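Local coordinates for protein terminase large subunit (Bacillus phage spp1, PDB 2WBN) that drives ATP-powered packaging of viral DNA into empty capsids and cuts the genome with its metal-dependent C-terminal nuclease domain, the part described here, at residues 35-40 against 156-161; 170-175 against 182-187. All coordinates share one frame; numbering follows the deposited sequence.

Interaction 1: 35-40 against 156-161; sequences IEEGII and DPLRTP
Asp-156 and Arg-159 grip the backbone of 38-40 in a polar loop-to-loop contact at the surface of the nuclease domain, where the chain leaves two adjacent parallel strands, 33-35 and 152-155. Residues Glu-36 to Ile-39 form a type II beta turn, and Gly-38 takes its positive-phi position. The carboxylate of Asp-156 is laid against this turn: with CG anti to the backbone N (chi1 -171°), OD1 accepts from Gly-38 N at 2.9 Å and OD2 from Ile-40 N at 3.2 Å. Both donors stand above the carboxylate plane. On the face opposite Gly-38 N, Leu-158 N reaches OD1 of Asp-156 at 3.0 Å and closes an Asx turn, so a short acidic side chain suits this place by serving its own loop and the facing one together. Arg-159, extended from CG to NE, comes side-on: NE and NH2 both donate to Ile-40 O, at 2.9 and 2.8 Å, with the oxygen at the guanidinium edge and in its plane. NH2 also forms a salt bridge with Asp-42. Carbon contacts surround these bonds. The Pro-157 ring, its CG 3.6 Å from Ile-35 CG2, lies beside the start of the turn, while the exposed Leu-158 lies across the aliphatic part and carboxyl carbon of Glu-37, CD2 being 3.7 Å from Glu-37 CD. The buried carboxylate is thus held by three backbone N-H groups; these, with the guanidinium nearby, would be expected to stabilise its negative charge.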
ATOM      1  N   ILE A  35     -14.263  -1.832   7.176  1.00 46.29           N
ATOM      2  CA  ILE A  35     -13.391  -2.847   7.771  1.00 46.44           C
ATOM      3  C   ILE A  35     -14.234  -3.844   8.536  1.00 47.16           C
ATOM      4  O   ILE A  35     -14.922  -3.494   9.512  1.00 45.66           O
ATOM      5  CB  ILE A  35     -12.358  -2.272   8.772  1.00 47.08           C
ATOM      6  CG1 ILE A  35     -11.540  -1.138   8.164  1.00 47.52           C
ATOM      7  CG2 ILE A  35     -11.427  -3.421   9.274  1.00 47.05           C
ATOM      8  CD1 ILE A  35     -10.474  -0.543   9.107  1.00 48.24           C
ATOM      9  N   GLU A  36     -14.150  -5.102   8.113  1.00 47.50           N
ATOM     10  CA  GLU A  36     -14.905  -6.155   8.765  1.00 48.22           C
ATOM     11  C   GLU A  36     -14.366  -7.495   8.292  1.00 47.20           C
ATOM     12  O   GLU A  36     -14.083  -7.674   7.106  1.00 46.31           O
ATOM     13  CB  GLU A  36     -16.371  -6.019   8.419  1.00 49.20           C
ATOM     14  CG  GLU A  36     -17.292  -7.006   9.142  1.00 51.96           C
ATOM     15  CD  GLU A  36     -18.743  -6.640   8.987  1.00 56.40           C
ATOM     16  OE1 GLU A  36     -19.328  -6.938   7.912  1.00 59.50           O
ATOM     17  OE2 GLU A  36     -19.308  -6.082   9.960  1.00 58.54           O
ATOM     18  N   GLU A  37     -14.218  -8.421   9.228  1.00 47.32           N
ATOM     19  CA  GLU A  37     -13.749  -9.770   8.924  1.00 47.43           C
ATOM     20  C   GLU A  37     -14.732 -10.437   7.972  1.00 47.05           C
ATOM     21  O   GLU A  37     -15.941 -10.400   8.199  1.00 45.98           O
ATOM     22  CB  GLU A  37     -13.590 -10.619  10.198  1.00 48.51           C
ATOM     23  CG  GLU A  37     -12.484 -10.142  11.146  1.00 50.26           C
ATOM     24  CD  GLU A  37     -12.182 -11.123  12.278  1.00 53.51           C
ATOM     25  OE1 GLU A  37     -13.054 -11.940  12.606  1.00 56.89           O
ATOM     26  OE2 GLU A  37     -11.062 -11.082  12.825  1.00 57.72           O
ATOM     27  N   GLY A  38     -14.194 -11.027   6.905  1.00 46.72           N
ATOM     28  CA  GLY A  38     -14.993 -11.633   5.858  1.00 46.90           C
ATOM     29  C   GLY A  38     -15.622 -10.714   4.828  1.00 46.58           C
ATOM     30  O   GLY A  38     -16.317 -11.193   3.960  1.00 45.52           O
ATOM     31  N   ILE A  39     -15.381  -9.406   4.900  1.00 46.13           N
ATOM     32  CA  ILE A  39     -16.046  -8.454   4.007  1.00 46.30           C
ATOM     33  C   ILE A  39     -15.644  -8.635   2.529  1.00 46.81           C
ATOM     34  O   ILE A  39     -16.373  -8.207   1.636  1.00 45.72           O
ATOM     35  CB  ILE A  39     -15.777  -6.987   4.473  1.00 47.03           C
ATOM     36  CG1 ILE A  39     -16.835  -6.021   3.941  1.00 47.91           C
ATOM     37  CG2 ILE A  39     -14.338  -6.544   4.102  1.00 44.92           C
ATOM     38  CD1 ILE A  39     -16.715  -4.624   4.573  1.00 49.56           C
ATOM     39  N   ILE A  40     -14.493  -9.259   2.267  1.00 46.30           N
ATOM     40  CA  ILE A  40     -14.103  -9.611   0.894  1.00 47.19           C
ATOM     41  C   ILE A  40     -14.115 -11.136   0.755  1.00 47.38           C
ATOM     42  O   ILE A  40     -13.390 -11.818   1.474  1.00 47.37           O
ATOM     43  CB  ILE A  40     -12.705  -9.056   0.525  1.00 47.02           C
ATOM     44  CG1 ILE A  40     -12.723  -7.518   0.545  1.00 47.73           C
ATOM     45  CG2 ILE A  40     -12.278  -9.559  -0.850  1.00 47.44           C
ATOM     46  CD1 ILE A  40     -11.362  -6.861   0.645  1.00 45.00           C
ATOM     47  N   ASP A 156     -10.454  -6.336   4.643  1.00 44.34           N
ATOM     48  CA  ASP A 156     -10.830  -7.518   5.390  1.00 44.42           C
ATOM     49  C   ASP A 156      -9.637  -7.910   6.271  1.00 44.78           C
ATOM     50  O   ASP A 156      -8.594  -8.365   5.746  1.00 45.48           O
ATOM     51  CB  ASP A 156     -11.129  -8.615   4.387  1.00 44.64           C
ATOM     52  CG  ASP A 156     -11.747  -9.855   5.002  1.00 45.34           C
ATOM     53  OD1 ASP A 156     -11.563 -10.123   6.219  1.00 48.12           O
ATOM     54  OD2 ASP A 156     -12.404 -10.590   4.220  1.00 45.29           O
ATOM     55  N   PRO A 157      -9.765  -7.738   7.598  1.00 45.16           N
ATOM     56  CA  PRO A 157      -8.654  -8.082   8.468  1.00 45.21           C
ATOM     57  C   PRO A 157      -8.240  -9.550   8.411  1.00 45.29           C
ATOM     58  O   PRO A 157      -7.166  -9.892   8.846  1.00 44.85           O
ATOM     59  CB  PRO A 157      -9.162  -7.718   9.862  1.00 44.95           C
ATOM     60  CG  PRO A 157     -10.252  -6.812   9.654  1.00 46.90           C
ATOM     61  CD  PRO A 157     -10.914  -7.253   8.382  1.00 45.07           C
ATOM     62  N   LEU A 158      -9.106 -10.433   7.925  1.00 46.42           N
ATOM     63  CA  LEU A 158      -8.720 -11.831   7.756  1.00 45.74           C
ATOM     64  C   LEU A 158      -7.666 -12.019   6.663  1.00 46.05           C
ATOM     65  O   LEU A 158      -6.874 -12.962   6.723  1.00 45.72           O
ATOM     66  CB  LEU A 158      -9.963 -12.687   7.455  1.00 46.57           C
ATOM     67  CG  LEU A 158     -11.015 -12.733   8.554  1.00 46.91           C
ATOM     68  CD1 LEU A 158     -12.200 -13.676   8.180  1.00 47.80           C
ATOM     69  CD2 LEU A 158     -10.387 -13.194   9.854  1.00 47.90           C
ATOM     70  N   ARG A 159      -7.657 -11.119   5.677  1.00 45.26           N
ATOM     71  CA  ARG A 159      -6.725 -11.173   4.558  1.00 45.41           C
ATOM     72  C   ARG A 159      -5.546 -10.270   4.771  1.00 44.94           C
ATOM     73  O   ARG A 159      -4.410 -10.661   4.471  1.00 45.51           O
ATOM     74  CB  ARG A 159      -7.412 -10.723   3.268  1.00 45.06           C
ATOM     75  CG  ARG A 159      -8.593 -11.547   2.908  1.00 45.46           C
ATOM     76  CD  ARG A 159      -9.315 -11.060   1.653  1.00 44.67           C
ATOM     77  NE  ARG A 159     -10.475 -11.906   1.435  1.00 45.94           N
ATOM     78  CZ  ARG A 159     -10.451 -13.081   0.808  1.00 47.86           C
ATOM     79  NH1 ARG A 159      -9.326 -13.557   0.278  1.00 47.27           N
ATOM     80  NH2 ARG A 159     -11.568 -13.781   0.708  1.00 47.99           N
ATOM     81  N   THR A 160      -5.805  -9.044   5.239  1.00 44.40           N
ATOM     82  CA  THR A 160      -4.731  -8.033   5.331  1.00 44.90           C
ATOM     83  C   THR A 160      -4.738  -7.356   6.690  1.00 44.20           C
ATOM     84  O   THR A 160      -5.183  -6.207   6.809  1.00 44.44           O
ATOM     85  CB  THR A 160      -4.818  -6.975   4.210  1.00 45.40           C
ATOM     86  OG1 THR A 160      -6.076  -6.284   4.255  1.00 45.81           O
ATOM     87  CG2 THR A 160      -4.638  -7.629   2.816  1.00 44.87           C
ATOM     88  N   PRO A 161      -4.281  -8.075   7.729  1.00 44.43           N
ATOM     89  CA  PRO A 161      -4.399  -7.542   9.111  1.00 43.49           C
ATOM     90  C   PRO A 161      -3.560  -6.301   9.377  1.00 43.37           C
ATOM     91  O   PRO A 161      -3.964  -5.455  10.179  1.00 41.20           O
ATOM     92  CB  PRO A 161      -3.937  -8.699   9.992  1.00 43.74           C
ATOM     93  CG  PRO A 161      -3.152  -9.591   9.100  1.00 44.45           C
ATOM     94  CD  PRO A 161      -3.756  -9.447   7.728  1.00 44.20           C
TER

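Interaction 2: 170-175 against 182-187; sequences IDYQTD and PRLEDK
Asp-171 and Gln-173 pair with Glu-185 and Arg-183 through two nearly straight backbone bonds, Glu-185 N to Asp-171 O at 3.0 Å and Gln-173 N to Arg-183 O at 2.8 Å. They flank the antiparallel, non-hydrogen-bonded pair Tyr-172 and Leu-184. Two side chains add bonds to the backbone of the facing segment. The Gln-173 amide, carried out by an extended chain (chi2 178°), donates from NE2 to Leu-184 O at 2.9 Å from above the carbonyl plane; its length lets the amide lie along the Arg-183 chain and still reach the carbonyl of the next residue. Glu-185 reaches back so that OE1 accepts from Asp-171 N at 3.1 Å, well above the carboxylate plane, while a water donates to both its OE2 and Tyr-172 O. On the apolar side, Leu-184 CD2 meets Tyr-172 CD1 at 4.0 Å, and Ile-170 lies across Leu-184, its CG1 4.0 Å from Leu-184 CB. Outside the pair, Glu-144 of helix 140-148 accepts from Leu-184 N, and Pro-29 and Phe-30 pack on Leu-184. The contact joins the chain just after helix 161-169 to the loop that leads into helix 190-198, which bears the manganese ligands His-190 and Asp-193.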
ATOM      1  N   ILE A 170      -4.219   5.162  12.165  1.00 47.27           N
ATOM      2  CA  ILE A 170      -3.479   6.391  11.752  1.00 47.24           C
ATOM      3  C   ILE A 170      -4.265   7.682  12.054  1.00 47.64           C
ATOM      4  O   ILE A 170      -5.485   7.739  11.912  1.00 46.68           O
ATOM      5  CB  ILE A 170      -3.038   6.336  10.259  1.00 47.30           C
ATOM      6  CG1 ILE A 170      -1.896   7.328   9.977  1.00 47.37           C
ATOM      7  CG2 ILE A 170      -4.217   6.565   9.327  1.00 47.69           C
ATOM      8  CD1 ILE A 170      -0.485   6.859  10.415  1.00 46.49           C
ATOM      9  N   ASP A 171      -3.549   8.699  12.521  1.00 49.08           N
ATOM     10  CA  ASP A 171      -4.124   9.979  12.889  1.00 50.13           C
ATOM     11  C   ASP A 171      -3.386  11.086  12.114  1.00 50.99           C
ATOM     12  O   ASP A 171      -2.316  10.852  11.527  1.00 50.91           O
ATOM     13  CB  ASP A 171      -3.976  10.218  14.410  1.00 50.69           C
ATOM     14  CG  ASP A 171      -5.079   9.547  15.250  1.00 53.28           C
ATOM     15  OD1 ASP A 171      -6.264   9.630  14.880  1.00 55.84           O
ATOM     16  OD2 ASP A 171      -4.764   8.958  16.313  1.00 55.73           O
ATOM     17  N   TYR A 172      -3.968  12.278  12.111  1.00 51.78           N
ATOM     18  CA  TYR A 172      -3.304  13.459  11.572  1.00 52.96           C
ATOM     19  C   TYR A 172      -2.209  13.904  12.528  1.00 53.84           C
ATOM     20  O   TYR A 172      -2.341  13.755  13.743  1.00 53.85           O
ATOM     21  CB  TYR A 172      -4.308  14.610  11.384  1.00 52.78           C
ATOM     22  CG  TYR A 172      -5.223  14.418  10.201  1.00 53.51           C
ATOM     23  CD1 TYR A 172      -4.706  14.226   8.924  1.00 54.66           C
ATOM     24  CD2 TYR A 172      -6.610  14.400  10.359  1.00 54.22           C
ATOM     25  CE1 TYR A 172      -5.547  14.026   7.832  1.00 55.13           C
ATOM     26  CE2 TYR A 172      -7.449  14.212   9.278  1.00 54.45           C
ATOM     27  CZ  TYR A 172      -6.914  14.033   8.019  1.00 54.58           C
ATOM     28  OH  TYR A 172      -7.744  13.837   6.948  1.00 54.66           O
ATOM     29  N   GLN A 173      -1.140  14.471  11.978  1.00 55.33           N
ATOM     30  CA  GLN A 173      -0.160  15.162  12.798  1.00 56.67           C
ATOM     31  C   GLN A 173      -0.832  16.390  13.386  1.00 57.87           C
ATOM     32  O   GLN A 173      -1.965  16.722  13.025  1.00 58.04           O
ATOM     33  CB  GLN A 173       1.049  15.587  11.977  1.00 56.66           C
ATOM     34  CG  GLN A 173       1.907  14.448  11.499  1.00 56.82           C
ATOM     35  CD  GLN A 173       3.059  14.932  10.650  1.00 57.21           C
ATOM     36  OE1 GLN A 173       3.555  16.045  10.847  1.00 58.38           O
ATOM     37  NE2 GLN A 173       3.494  14.106   9.697  1.00 56.86           N
ATOM     38  N   THR A 174      -0.138  17.059  14.297  1.00 59.57           N
ATOM     39  CA  THR A 174      -0.666  18.275  14.912  1.00 60.74           C
ATOM     40  C   THR A 174       0.430  19.324  15.099  1.00 61.53           C
ATOM     41  O   THR A 174       1.624  19.019  15.064  1.00 61.73           O
ATOM     42  CB  THR A 174      -1.383  17.975  16.268  1.00 60.75           C
ATOM     43  OG1 THR A 174      -0.417  17.587  17.254  1.00 61.90           O
ATOM     44  CG2 THR A 174      -2.424  16.856  16.103  1.00 60.39           C
ATOM     45  N   ASP A 175      -0.016  20.558  15.302  1.00 62.50           N
ATOM     46  CA  ASP A 175       0.845  21.738  15.368  1.00 63.24           C
ATOM     47  C   ASP A 175       1.057  22.160  16.824  1.00 63.76           C
ATOM     48  O   ASP A 175       0.548  21.507  17.741  1.00 64.13           O
ATOM     49  CB  ASP A 175       0.183  22.882  14.587  1.00 63.23           C
ATOM     50  CG  ASP A 175      -1.198  23.242  15.132  1.00 63.87           C
ATOM     51  OD1 ASP A 175      -1.663  22.560  16.067  1.00 64.00           O
ATOM     52  OD2 ASP A 175      -1.827  24.202  14.636  1.00 65.76           O
ATOM     53  N   PRO A 182      -3.233  18.606   7.726  1.00 61.17           N
ATOM     54  CA  PRO A 182      -3.626  17.598   6.730  1.00 60.79           C
ATOM     55  C   PRO A 182      -2.463  16.697   6.275  1.00 60.42           C
ATOM     56  O   PRO A 182      -2.349  16.345   5.092  1.00 60.45           O
ATOM     57  CB  PRO A 182      -4.193  18.451   5.572  1.00 61.17           C
ATOM     58  CG  PRO A 182      -3.932  19.911   5.944  1.00 61.08           C
ATOM     59  CD  PRO A 182      -2.964  19.905   7.082  1.00 61.26           C
ATOM     60  N   ARG A 183      -1.620  16.322   7.233  1.00 59.43           N
ATOM     61  CA  ARG A 183      -0.533  15.407   7.022  1.00 58.64           C
ATOM     62  C   ARG A 183      -0.756  14.266   8.019  1.00 57.41           C
ATOM     63  O   ARG A 183      -0.978  14.524   9.207  1.00 56.71           O
ATOM     64  CB  ARG A 183       0.778  16.135   7.307  1.00 59.11           C
ATOM     65  CG  ARG A 183       2.009  15.553   6.616  1.00 60.94           C
ATOM     66  CD  ARG A 183       3.284  16.303   7.031  1.00 64.72           C
ATOM     67  NE  ARG A 183       3.108  17.764   7.063  1.00 66.62           N
ATOM     68  CZ  ARG A 183       3.880  18.613   7.751  1.00 69.00           C
ATOM     69  NH1 ARG A 183       4.902  18.170   8.490  1.00 69.95           N
ATOM     70  NH2 ARG A 183       3.629  19.922   7.706  1.00 69.11           N
ATOM     71  N   LEU A 184      -0.720  13.018   7.549  1.00 55.97           N
ATOM     72  CA  LEU A 184      -0.790  11.879   8.467  1.00 54.96           C
ATOM     73  C   LEU A 184       0.519  11.736   9.223  1.00 54.80           C
ATOM     74  O   LEU A 184       1.588  12.116   8.728  1.00 54.02           O
ATOM     75  CB  LEU A 184      -1.089  10.565   7.725  1.00 54.67           C
ATOM     76  CG  LEU A 184      -2.445  10.458   7.022  1.00 54.35           C
ATOM     77  CD1 LEU A 184      -2.525   9.160   6.203  1.00 52.92           C
ATOM     78  CD2 LEU A 184      -3.560  10.537   8.032  1.00 52.92           C
ATOM     79  N   GLU A 185       0.428  11.170  10.424  1.00 54.75           N
ATOM     80  CA  GLU A 185       1.613  10.770  11.174  1.00 54.59           C
ATOM     81  C   GLU A 185       2.503   9.922  10.285  1.00 54.33           C
ATOM     82  O   GLU A 185       2.007   9.124   9.474  1.00 53.63           O
ATOM     83  CB  GLU A 185       1.250   9.955  12.399  1.00 54.87           C
ATOM     84  CG  GLU A 185       0.474  10.701  13.444  1.00 55.37           C
ATOM     85  CD  GLU A 185      -0.244   9.780  14.432  1.00 58.65           C
ATOM     86  OE1 GLU A 185      -0.797   8.693  14.038  1.00 58.15           O
ATOM     87  OE2 GLU A 185      -0.282  10.176  15.617  1.00 59.42           O
ATOM     88  N   ASP A 186       3.812  10.111  10.453  1.00 53.57           N
ATOM     89  CA  ASP A 186       4.827   9.383   9.702  1.00 53.94           C
ATOM     90  C   ASP A 186       5.380   8.248  10.563  1.00 53.09           C
ATOM     91  O   ASP A 186       6.570   8.188  10.883  1.00 53.36           O
ATOM     92  CB  ASP A 186       5.957  10.344   9.292  1.00 54.13           C
ATOM     93  CG  ASP A 186       6.948   9.691   8.377  1.00 56.55           C
ATOM     94  OD1 ASP A 186       6.594   8.655   7.769  1.00 62.14           O
ATOM     95  OD2 ASP A 186       8.085  10.183   8.277  1.00 60.10           O
ATOM     96  N   LYS A 187       4.497   7.346  10.945  1.00 51.94           N
ATOM     97  CA  LYS A 187       4.814   6.322  11.920  1.00 51.36           C
ATOM     98  C   LYS A 187       3.708   5.278  11.832  1.00 49.87           C
ATOM     99  O   LYS A 187       2.548   5.641  11.662  1.00 47.29           O
ATOM    100  CB  LYS A 187       4.858   6.976  13.305  1.00 52.05           C
ATOM    101  CG  LYS A 187       4.693   6.054  14.495  1.00 55.51           C
ATOM    102  CD  LYS A 187       4.900   6.808  15.806  1.00 58.74           C
ATOM    103  CE  LYS A 187       5.136   5.841  16.965  1.00 60.48           C
ATOM    104  NZ  LYS A 187       6.547   5.309  16.982  1.00 63.26           N
TER
HETATM  105  O   HOH W   1      -0.898  12.954  15.774  1.00 64.29           O

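Overall arrangement
Both segments of interaction 1 precede those of interaction 2 along the chain, and helix 161-169 joins them: it begins within 156-161 and gives way to 170-175. The contact centres lie 24 Å apart and the nearest atoms about 9 Å, without touching. Interaction 1 ties together the loops leaving strands 33-35 and 152-155, at one border of the seven-stranded mixed sheet of this RNase H-like nuclease domain. Interaction 2 belongs to a peripheral hairpin excursion beyond that sheet, whose returning arm leads into helix 190-198. Interaction 1 is a polar tie away from the metal site; only the 186-187 end of interaction 2 comes near it, the Asp-186 side chain about 5 Å from that of Asp-193.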